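Local atomic coordinates of DUF1955 domain-containing protein (Sulfolobus tokodaii, PDB entry 1WY6), a protein that is of unknown function but folds as an all-helical repeat protein of a hyperthermophilic archaeon. Residues 6-14 / 26-36; 39-50 / 67-77. All coordinates share one frame; numbering follows the deposited sequence.

Contact 1 (6-14 / 26-36)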
loop_
_atom_site.group_PDB
_atom_site.type_symbol
_atom_site.label_atom_id
_atom_site.label_comp_id
_atom_site.label_asym_id
_atom_site.label_seq_id
_atom_site.Cartn_x
_atom_site.Cartn_y
_atom_site.Cartn_z
ATOM N N GLU A 6 5.507 28.881 7.641
ATOM C CA GLU A 6 6.337 27.992 6.784
ATOM C C GLU A 6 5.535 26.774 6.335
ATOM O O GLU A 6 4.763 26.201 7.103
ATOM C CB GLU A 6 7.593 27.548 7.545
ATOM C CG GLU A 6 8.495 26.592 6.780
ATOM C CD GLU A 6 8.986 27.165 5.460
ATOM O OE1 GLU A 6 9.683 26.438 4.719
ATOM O OE2 GLU A 6 8.677 28.340 5.159
ATOM N N ILE A 7 5.734 26.391 5.077
ATOM C CA ILE A 7 5.052 25.257 4.470
ATOM C C ILE A 7 5.219 23.952 5.251
ATOM O O ILE A 7 4.243 23.235 5.480
ATOM C CB ILE A 7 5.579 25.020 3.037
ATOM C CG1 ILE A 7 5.300 26.250 2.167
ATOM C CG2 ILE A 7 4.916 23.778 2.433
ATOM C CD1 ILE A 7 3.822 26.519 1.952
ATOM N N ILE A 8 6.449 23.642 5.654
ATOM C CA ILE A 8 6.699 22.401 6.375
ATOM C C ILE A 8 6.031 22.366 7.741
ATOM O O ILE A 8 5.639 21.300 8.210
ATOM C CB ILE A 8 8.206 22.131 6.546
ATOM C CG1 ILE A 8 8.441 20.624 6.656
ATOM C CG2 ILE A 8 8.727 22.823 7.798
ATOM C CD1 ILE A 8 9.896 20.217 6.605
ATOM N N ARG A 9 5.908 23.526 8.381
ATOM C CA ARG A 9 5.259 23.591 9.682
ATOM C C ARG A 9 3.781 23.277 9.482
ATOM O O ARG A 9 3.204 22.459 10.197
ATOM C CB ARG A 9 5.415 24.978 10.298
ATOM C CG ARG A 9 6.836 25.322 10.722
ATOM C CD ARG A 9 6.898 26.741 11.279
ATOM N NE ARG A 9 6.025 26.914 12.440
ATOM C CZ ARG A 9 5.804 28.077 13.047
ATOM N NH1 ARG A 9 6.389 29.184 12.606
ATOM N NH2 ARG A 9 4.999 28.134 14.100
ATOM N N LYS A 10 3.176 23.928 8.495
ATOM C CA LYS A 10 1.773 23.696 8.186
ATOM C C LYS A 10 1.533 22.228 7.847
ATOM O O LYS A 10 0.502 21.668 8.214
ATOM C CB LYS A 10 1.338 24.593 7.028
ATOM C CG LYS A 10 0.913 25.982 7.481
ATOM C CD LYS A 10 -0.412 25.902 8.247
ATOM C CE LYS A 10 -0.716 27.177 9.029
ATOM N NZ LYS A 10 0.211 27.377 10.183
ATOM N N LEU A 11 2.490 21.608 7.158
ATOM C CA LEU A 11 2.375 20.200 6.786
ATOM C C LEU A 11 2.460 19.309 8.022
ATOM O O LEU A 11 1.732 18.327 8.129
ATOM C CB LEU A 11 3.462 19.807 5.774
ATOM C CG LEU A 11 3.308 20.312 4.329
ATOM C CD1 LEU A 11 4.482 19.825 3.496
ATOM C CD2 LEU A 11 2.003 19.824 3.720
ATOM N N MET A 12 3.343 19.653 8.955
ATOM C CA MET A 12 3.474 18.877 10.181
ATOM C C MET A 12 2.187 19.029 10.978
ATOM O O MET A 12 1.782 18.126 11.712
ATOM C CB MET A 12 4.662 19.368 11.022
ATOM C CG MET A 12 6.025 18.992 10.460
ATOM S SD MET A 12 6.174 17.215 10.119
ATOM C CE MET A 12 5.942 17.183 8.360
ATOM N N ASP A 13 1.545 20.183 10.831
ATOM C CA ASP A 13 0.297 20.442 11.530
ATOM C C ASP A 13 -0.780 19.544 10.938
ATOM O O ASP A 13 -1.590 18.964 11.663
ATOM C CB ASP A 13 -0.103 21.905 11.371
ATOM C CG ASP A 13 -1.363 22.241 12.124
ATOM O OD1 ASP A 13 -1.420 21.961 13.342
ATOM O OD2 ASP A 13 -2.297 22.789 11.501
ATOM N N ALA A 14 -0.779 19.440 9.611
ATOM C CA ALA A 14 -1.738 18.601 8.908
ATOM C C ALA A 14 -1.471 17.145 9.279
ATOM O O ALA A 14 -2.398 16.391 9.549
ATOM C CB ALA A 14 -1.607 18.801 7.390
ATOM N N GLY A 26 -6.878 17.871 8.671
ATOM C CA GLY A 26 -5.586 17.705 8.027
ATOM C C GLY A 26 -5.646 17.844 6.514
ATOM O O GLY A 26 -4.726 18.383 5.907
ATOM N N VAL A 27 -6.723 17.370 5.896
ATOM C CA VAL A 27 -6.866 17.462 4.437
ATOM C C VAL A 27 -7.045 18.905 3.973
ATOM O O VAL A 27 -6.514 19.313 2.936
ATOM C CB VAL A 27 -8.060 16.606 3.943
ATOM C CG1 VAL A 27 -8.368 16.909 2.479
ATOM C CG2 VAL A 27 -7.722 15.138 4.096
ATOM N N LYS A 28 -7.790 19.675 4.756
ATOM C CA LYS A 28 -8.041 21.072 4.446
ATOM C C LYS A 28 -6.694 21.787 4.377
ATOM O O LYS A 28 -6.416 22.522 3.428
ATOM C CB LYS A 28 -8.935 21.687 5.530
ATOM C CG LYS A 28 -9.232 23.166 5.345
ATOM C CD LYS A 28 -10.086 23.695 6.492
ATOM C CE LYS A 28 -10.313 25.201 6.375
ATOM N NZ LYS A 28 -11.132 25.560 5.184
ATOM N N ILE A 29 -5.861 21.561 5.387
ATOM C CA ILE A 29 -4.522 22.150 5.448
ATOM C C ILE A 29 -3.703 21.721 4.222
ATOM O O ILE A 29 -3.069 22.548 3.561
ATOM C CB ILE A 29 -3.762 21.684 6.707
ATOM C CG1 ILE A 29 -4.560 22.019 7.969
ATOM C CG2 ILE A 29 -2.403 22.376 6.777
ATOM C CD1 ILE A 29 -4.593 23.464 8.287
ATOM N N VAL A 30 -3.719 20.426 3.921
ATOM C CA VAL A 30 -2.973 19.907 2.776
ATOM C C VAL A 30 -3.398 20.557 1.459
ATOM O O VAL A 30 -2.556 20.876 0.625
ATOM C CB VAL A 30 -3.131 18.368 2.649
ATOM C CG1 VAL A 30 -2.531 17.887 1.339
ATOM C CG2 VAL A 30 -2.448 17.677 3.819
ATOM N N LEU A 31 -4.699 20.748 1.270
ATOM C CA LEU A 31 -5.198 21.363 0.049
ATOM C C LEU A 31 -4.801 22.830 -0.041
ATOM O O LEU A 31 -4.758 23.393 -1.132
ATOM C CB LEU A 31 -6.719 21.221 -0.046
ATOM C CG LEU A 31 -7.245 19.783 -0.161
ATOM C CD1 LEU A 31 -8.764 19.788 -0.317
ATOM C CD2 LEU A 31 -6.590 19.101 -1.355
ATOM N N GLU A 32 -4.523 23.449 1.104
ATOM C CA GLU A 32 -4.093 24.839 1.120
ATOM C C GLU A 32 -2.702 24.876 0.496
ATOM O O GLU A 32 -2.451 25.637 -0.431
ATOM C CB GLU A 32 -4.017 25.383 2.555
ATOM C CG GLU A 32 -5.339 25.405 3.310
ATOM C CD GLU A 32 -5.202 25.986 4.714
ATOM O OE1 GLU A 32 -6.125 25.788 5.536
ATOM O OE2 GLU A 32 -4.174 26.646 4.995
ATOM N N ILE A 33 -1.808 24.036 1.016
ATOM C CA ILE A 33 -0.432 23.942 0.533
ATOM C C ILE A 33 -0.416 23.636 -0.960
ATOM O O ILE A 33 0.365 24.213 -1.723
ATOM C CB ILE A 33 0.336 22.817 1.264
ATOM C CG1 ILE A 33 0.404 23.111 2.766
ATOM C CG2 ILE A 33 1.729 22.666 0.669
ATOM C CD1 ILE A 33 1.106 24.420 3.119
ATOM N N THR A 34 -1.286 22.719 -1.365
ATOM C CA THR A 34 -1.405 22.311 -2.757
ATOM C C THR A 34 -1.718 23.485 -3.682
ATOM O O THR A 34 -1.381 23.459 -4.868
ATOM C CB THR A 34 -2.515 21.245 -2.918
ATOM O OG1 THR A 34 -2.053 19.991 -2.404
ATOM C CG2 THR A 34 -2.898 21.085 -4.377
ATOM N N LYS A 35 -2.362 24.513 -3.137
ATOM C CA LYS A 35 -2.728 25.688 -3.922
ATOM C C LYS A 35 -1.602 26.717 -4.004
ATOM O O LYS A 35 -1.447 27.404 -5.015
ATOM C CB LYS A 35 -3.963 26.363 -3.316
ATOM C CG LYS A 35 -5.201 25.485 -3.204
ATOM C CD LYS A 35 -5.735 25.071 -4.569
ATOM C CE LYS A 35 -7.110 24.407 -4.455
ATOM N NZ LYS A 35 -8.177 25.359 -4.013
ATOM N N SER A 36 -0.820 26.819 -2.936
ATOM C CA SER A 36 0.260 27.795 -2.867
ATOM C C SER A 36 1.637 27.358 -3.363
ATOM O O SER A 36 2.446 28.199 -3.750
ATOM C CB SER A 36 0.382 28.312 -1.430
ATOM O OG SER A 36 0.584 27.245 -0.522
#
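I33 reaches from helix 26-36 into the surface formed by I7, K10 and L11, and its branches divide these neighbours among them. From CB the chain parts in two. CG2 lies 3.8 Å from CG2 of I7, while CG1, anti to the carbonyl carbon (chi1 -61°), passes 3.8 Å from CD2 of L11. The chain then ends in CD1, which meets CD1 of I7 at 3.6 Å and, a little farther off, CB of K10. A branched aliphatic residue suits this place because it offers aliphatic surface to three partners at once; I7 and I33 lie alongside, their side chains pointing opposite ways. One end of the interface is closer. There A14 and G26 bring their CA atoms to 4.0 Å, and CB of A14 sits 3.5 Å from the carbonyl O of G26. A side chain on G26 would run into the carbonyl O of A14, so the missing CB is what permits the approach. I29 packs its CB 3.7 Å from CB of A14 and sets CG2 against the carbonyl O of K10. No hydrogen bond joins the two segments; apolar contact holds this antiparallel helical hairpin, whose segment axes run at 156° and come within 8.7 Å. On its inner side, L11 packs on W44 and F45 of helix 44-52, V30 on I65 of helix 55-65, and I33 on Y42 of helix 39-42.

Contact 2 (39-50 / 67-77)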
loop_
_atom_site.group_PDB
_atom_site.type_symbol
_atom_site.label_atom_id
_atom_site.label_comp_id
_atom_site.label_asym_id
_atom_site.label_seq_id
_atom_site.Cartn_x
_atom_site.Cartn_y
_atom_site.Cartn_z
ATOM N N LYS A 39 4.115 20.648 -6.805
ATOM C CA LYS A 39 4.313 19.228 -6.534
ATOM C C LYS A 39 5.712 18.913 -6.015
ATOM O O LYS A 39 5.873 18.390 -4.911
ATOM C CB LYS A 39 4.068 18.423 -7.809
ATOM C CG LYS A 39 4.386 16.949 -7.681
ATOM C CD LYS A 39 3.183 16.157 -7.216
ATOM C CE LYS A 39 2.157 16.053 -8.325
ATOM N NZ LYS A 39 1.063 15.122 -7.965
ATOM N N SER A 40 6.713 19.222 -6.833
ATOM C CA SER A 40 8.118 18.984 -6.506
ATOM C C SER A 40 8.576 19.803 -5.304
ATOM O O SER A 40 9.684 20.346 -5.298
ATOM C CB SER A 40 8.992 19.335 -7.714
ATOM O OG SER A 40 8.781 20.680 -8.118
ATOM N N GLU A 41 7.723 19.881 -4.290
ATOM C CA GLU A 41 8.011 20.646 -3.081
ATOM C C GLU A 41 7.271 20.077 -1.868
ATOM O O GLU A 41 7.777 20.128 -0.750
ATOM C CB GLU A 41 7.612 22.112 -3.302
ATOM C CG GLU A 41 7.324 22.926 -2.040
ATOM C CD GLU A 41 8.564 23.227 -1.215
ATOM O OE1 GLU A 41 9.160 22.283 -0.654
ATOM O OE2 GLU A 41 8.940 24.415 -1.129
ATOM N N TYR A 42 6.075 19.538 -2.089
ATOM C CA TYR A 42 5.295 18.976 -0.993
ATOM C C TYR A 42 5.010 17.492 -1.195
ATOM O O TYR A 42 4.416 16.845 -0.338
ATOM C CB TYR A 42 3.965 19.727 -0.843
ATOM C CG TYR A 42 3.031 19.605 -2.030
ATOM C CD1 TYR A 42 2.889 20.651 -2.942
ATOM C CD2 TYR A 42 2.271 18.451 -2.231
ATOM C CE1 TYR A 42 2.010 20.557 -4.018
ATOM C CE2 TYR A 42 1.393 18.342 -3.305
ATOM C CZ TYR A 42 1.265 19.401 -4.195
ATOM O OH TYR A 42 0.385 19.310 -5.251
ATOM N N ASN A 43 5.441 16.962 -2.331
ATOM C CA ASN A 43 5.208 15.565 -2.663
ATOM C C ASN A 43 5.715 14.575 -1.616
ATOM O O ASN A 43 5.074 13.551 -1.352
ATOM C CB ASN A 43 5.845 15.230 -4.006
ATOM C CG ASN A 43 5.322 13.938 -4.574
ATOM O OD1 ASN A 43 4.209 13.895 -5.096
ATOM N ND2 ASN A 43 6.106 12.865 -4.451
ATOM N N TRP A 44 6.874 14.884 -1.040
ATOM C CA TRP A 44 7.511 14.049 -0.020
ATOM C C TRP A 44 6.595 13.800 1.177
ATOM O O TRP A 44 6.742 12.797 1.878
ATOM C CB TRP A 44 8.776 14.741 0.504
ATOM C CG TRP A 44 8.434 16.020 1.220
ATOM C CD1 TRP A 44 8.193 17.235 0.650
ATOM C CD2 TRP A 44 8.185 16.181 2.625
ATOM N NE1 TRP A 44 7.806 18.142 1.607
ATOM C CE2 TRP A 44 7.794 17.521 2.829
ATOM C CE3 TRP A 44 8.254 15.322 3.729
ATOM C CZ2 TRP A 44 7.470 18.026 4.099
ATOM C CZ3 TRP A 44 7.931 15.824 4.993
ATOM C CH2 TRP A 44 7.545 17.162 5.164
ATOM N N PHE A 45 5.676 14.733 1.425
ATOM C CA PHE A 45 4.774 14.630 2.568
ATOM C C PHE A 45 3.978 13.337 2.655
ATOM O O PHE A 45 3.876 12.746 3.721
ATOM C CB PHE A 45 3.786 15.794 2.587
ATOM C CG PHE A 45 2.825 15.752 3.744
ATOM C CD1 PHE A 45 3.240 16.100 5.026
ATOM C CD2 PHE A 45 1.502 15.369 3.554
ATOM C CE1 PHE A 45 2.349 16.074 6.097
ATOM C CE2 PHE A 45 0.612 15.340 4.617
ATOM C CZ PHE A 45 1.039 15.696 5.894
ATOM N N ILE A 46 3.404 12.906 1.538
ATOM C CA ILE A 46 2.593 11.694 1.533
ATOM C C ILE A 46 3.395 10.451 1.927
ATOM O O ILE A 46 2.888 9.583 2.640
ATOM C CB ILE A 46 1.918 11.485 0.149
ATOM C CG1 ILE A 46 0.736 10.524 0.302
ATOM C CG2 ILE A 46 2.936 10.969 -0.879
ATOM C CD1 ILE A 46 -0.350 11.053 1.271
ATOM N N CYS A 47 4.641 10.372 1.468
ATOM C CA CYS A 47 5.513 9.241 1.789
ATOM C C CYS A 47 5.764 9.241 3.291
ATOM O O CYS A 47 5.744 8.200 3.945
ATOM C CB CYS A 47 6.873 9.371 1.088
ATOM S SG CYS A 47 6.848 9.631 -0.715
ATOM N N ASN A 48 6.017 10.434 3.816
ATOM C CA ASN A 48 6.294 10.631 5.227
ATOM C C ASN A 48 5.083 10.201 6.062
ATOM O O ASN A 48 5.228 9.455 7.035
ATOM C CB ASN A 48 6.658 12.111 5.457
ATOM C CG ASN A 48 7.143 12.394 6.865
ATOM O OD1 ASN A 48 6.347 12.540 7.788
ATOM N ND2 ASN A 48 8.460 12.478 7.034
ATOM N N LEU A 49 3.888 10.651 5.682
ATOM C CA LEU A 49 2.684 10.275 6.422
ATOM C C LEU A 49 2.483 8.761 6.442
ATOM O O LEU A 49 2.296 8.170 7.503
ATOM C CB LEU A 49 1.432 10.921 5.814
ATOM C CG LEU A 49 0.110 10.552 6.505
ATOM C CD1 LEU A 49 0.045 11.188 7.888
ATOM C CD2 LEU A 49 -1.069 11.015 5.661
ATOM N N LEU A 50 2.528 8.143 5.264
ATOM C CA LEU A 50 2.316 6.705 5.117
ATOM C C LEU A 50 3.237 5.835 5.975
ATOM O O LEU A 50 2.892 4.703 6.316
ATOM C CB LEU A 50 2.443 6.309 3.636
ATOM C CG LEU A 50 1.465 6.985 2.661
ATOM C CD1 LEU A 50 1.832 6.649 1.216
ATOM C CD2 LEU A 50 0.048 6.540 2.969
ATOM N N SER A 67 -4.359 11.565 -4.968
ATOM C CA SER A 67 -4.204 12.086 -6.322
ATOM C C SER A 67 -3.302 13.307 -6.471
ATOM O O SER A 67 -2.846 13.595 -7.574
ATOM C CB SER A 67 -5.585 12.394 -6.919
ATOM O OG SER A 67 -6.247 13.421 -6.198
ATOM N N TYR A 68 -3.044 14.026 -5.380
ATOM C CA TYR A 68 -2.180 15.209 -5.442
ATOM C C TYR A 68 -0.692 14.888 -5.375
ATOM O O TYR A 68 0.146 15.781 -5.531
ATOM C CB TYR A 68 -2.499 16.186 -4.308
ATOM C CG TYR A 68 -3.834 16.872 -4.443
ATOM C CD1 TYR A 68 -4.992 16.282 -3.957
ATOM C CD2 TYR A 68 -3.938 18.108 -5.080
ATOM C CE1 TYR A 68 -6.232 16.904 -4.099
ATOM C CE2 TYR A 68 -5.167 18.743 -5.227
ATOM C CZ TYR A 68 -6.310 18.138 -4.734
ATOM O OH TYR A 68 -7.527 18.768 -4.860
ATOM N N PHE A 69 -0.364 13.619 -5.146
ATOM C CA PHE A 69 1.034 13.215 -5.024
ATOM C C PHE A 69 1.446 12.163 -6.037
ATOM O O PHE A 69 0.607 11.521 -6.668
ATOM C CB PHE A 69 1.290 12.648 -3.620
ATOM C CG PHE A 69 0.892 13.571 -2.499
ATOM C CD1 PHE A 69 1.833 14.399 -1.892
ATOM C CD2 PHE A 69 -0.428 13.601 -2.036
ATOM C CE1 PHE A 69 1.470 15.244 -0.842
ATOM C CE2 PHE A 69 -0.801 14.441 -0.986
ATOM C CZ PHE A 69 0.148 15.263 -0.389
ATOM N N ASP A 70 2.756 11.996 -6.190
ATOM C CA ASP A 70 3.312 10.969 -7.066
ATOM C C ASP A 70 3.773 9.882 -6.103
ATOM O O ASP A 70 4.874 9.962 -5.569
ATOM C CB ASP A 70 4.517 11.489 -7.848
ATOM C CG ASP A 70 4.135 12.500 -8.896
ATOM O OD1 ASP A 70 3.172 12.228 -9.650
ATOM O OD2 ASP A 70 4.801 13.557 -8.969
ATOM N N LEU A 71 2.918 8.892 -5.863
ATOM C CA LEU A 71 3.242 7.806 -4.946
ATOM C C LEU A 71 4.451 6.997 -5.395
ATOM O O LEU A 71 5.170 6.436 -4.564
ATOM C CB LEU A 71 2.040 6.877 -4.779
ATOM C CG LEU A 71 0.927 7.310 -3.819
ATOM C CD1 LEU A 71 -0.238 6.355 -3.932
ATOM C CD2 LEU A 71 1.440 7.325 -2.397
ATOM N N ASP A 72 4.682 6.950 -6.703
ATOM C CA ASP A 72 5.804 6.199 -7.251
ATOM C C ASP A 72 7.140 6.751 -6.764
ATOM O O ASP A 72 8.172 6.095 -6.884
ATOM C CB ASP A 72 5.758 6.204 -8.787
ATOM C CG ASP A 72 5.982 7.584 -9.383
ATOM O OD1 ASP A 72 5.190 8.510 -9.099
ATOM O OD2 ASP A 72 6.959 7.747 -10.144
ATOM N N LYS A 73 7.127 7.961 -6.216
ATOM C CA LYS A 73 8.353 8.551 -5.707
ATOM C C LYS A 73 8.640 8.077 -4.283
ATOM O O LYS A 73 9.750 8.245 -3.774
ATOM C CB LYS A 73 8.271 10.076 -5.772
ATOM C CG LYS A 73 8.419 10.590 -7.194
ATOM C CD LYS A 73 8.499 12.095 -7.271
ATOM C CE LYS A 73 8.624 12.516 -8.724
ATOM N NZ LYS A 73 7.562 11.856 -9.537
ATOM N N CYS A 74 7.639 7.459 -3.661
ATOM C CA CYS A 74 7.775 6.939 -2.305
ATOM C C CYS A 74 8.511 5.602 -2.321
ATOM O O CYS A 74 8.251 4.750 -3.172
ATOM C CB CYS A 74 6.397 6.758 -1.658
ATOM S SG CYS A 74 5.463 8.298 -1.366
ATOM N N GLN A 75 9.426 5.428 -1.369
ATOM C CA GLN A 75 10.224 4.208 -1.258
ATOM C C GLN A 75 9.689 3.273 -0.169
ATOM O O GLN A 75 10.147 2.135 -0.034
ATOM C CB GLN A 75 11.680 4.570 -0.935
ATOM C CG GLN A 75 12.270 5.616 -1.862
ATOM C CD GLN A 75 12.440 5.116 -3.280
ATOM O OE1 GLN A 75 12.441 5.901 -4.229
ATOM N NE2 GLN A 75 12.600 3.808 -3.434
ATOM N N ASN A 76 8.721 3.762 0.599
ATOM C CA ASN A 76 8.119 2.999 1.694
ATOM C C ASN A 76 6.702 2.507 1.401
ATOM O O ASN A 76 5.891 2.374 2.323
ATOM C CB ASN A 76 8.091 3.854 2.972
ATOM C CG ASN A 76 7.323 5.172 2.794
ATOM O OD1 ASN A 76 7.074 5.891 3.763
ATOM N ND2 ASN A 76 6.957 5.492 1.558
ATOM N N LEU A 77 6.401 2.231 0.132
ATOM C CA LEU A 77 5.067 1.772 -0.221
ATOM C C LEU A 77 4.695 0.413 0.360
ATOM O O LEU A 77 3.561 -0.038 0.223
ATOM C CB LEU A 77 4.858 1.798 -1.739
ATOM C CG LEU A 77 4.853 3.214 -2.331
ATOM C CD1 LEU A 77 4.232 3.170 -3.717
ATOM C CD2 LEU A 77 4.055 4.169 -1.435
HETATM O O HOH W 1 -1.115 15.112 -9.236
#
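F69 is wedged against the helical segment, with CB of I46 over one ring face, 3.6 Å from the ring centroid and 17° off its normal. Y42 turns its edge to the F69 ring in an offset edge-to-face pair, planes at 86°, and its CD2 lies 3.6 Å from CE1 of F69. An aromatic ring suits this place because its flat face can take the CB of a branched aliphatic chain, and the ring also accepts the edge of a second ring. A serine in place of F69 would probably leave I46 and the edge of Y42 without their partner and open a gap between helix and loop. Next to the ring, N43 grips the backbone: with CG anti to its own N (chi1 -164°), its OD1 accepts from the N of D70 at 2.6 Å, in the carbonyl plane and on a lone pair, while its ND2 gives a weak bond to the O of D70. An asparagine can thus answer both an N-H and a carbonyl of one loop residue. C47 and C74 then lock the segments covalently through a disulfide, SG to SG 2.0 Å.

The polar margin is looser. NZ of K39 donates to the O of Y68 at 2.7 Å from above the carbonyl plane, and a water links it to the O of S67. Its salt bridge to D70 is long, OD1 to NZ 4.0 Å, and D70 also pairs with K73. The tight part faces the helices: F45 packs on V30 of helix 23-36, and L50 on M58 and L62 of helix 55-65.

In the fold
From the N terminus, helix 7-19 runs out and helix 23-36 returns, so contact 1 closes the short turn between them as a helical hairpin. The chain then passes directly into 39-42 and 44-52, goes through helix 55-65 and comes back along the loop before helix 78-86; contact 2 closes this second, longer excursion. The two are in series, neither nested nor crossed, with centres about 14 Å apart. They nevertheless touch, L31 and T34 meeting Y68 in addition to the packing of helix 7-19 on helix 44-52. Contact 1 thus forms the N-terminal end of the helical array, and contact 2 fastens the following helices to the loop leading onward.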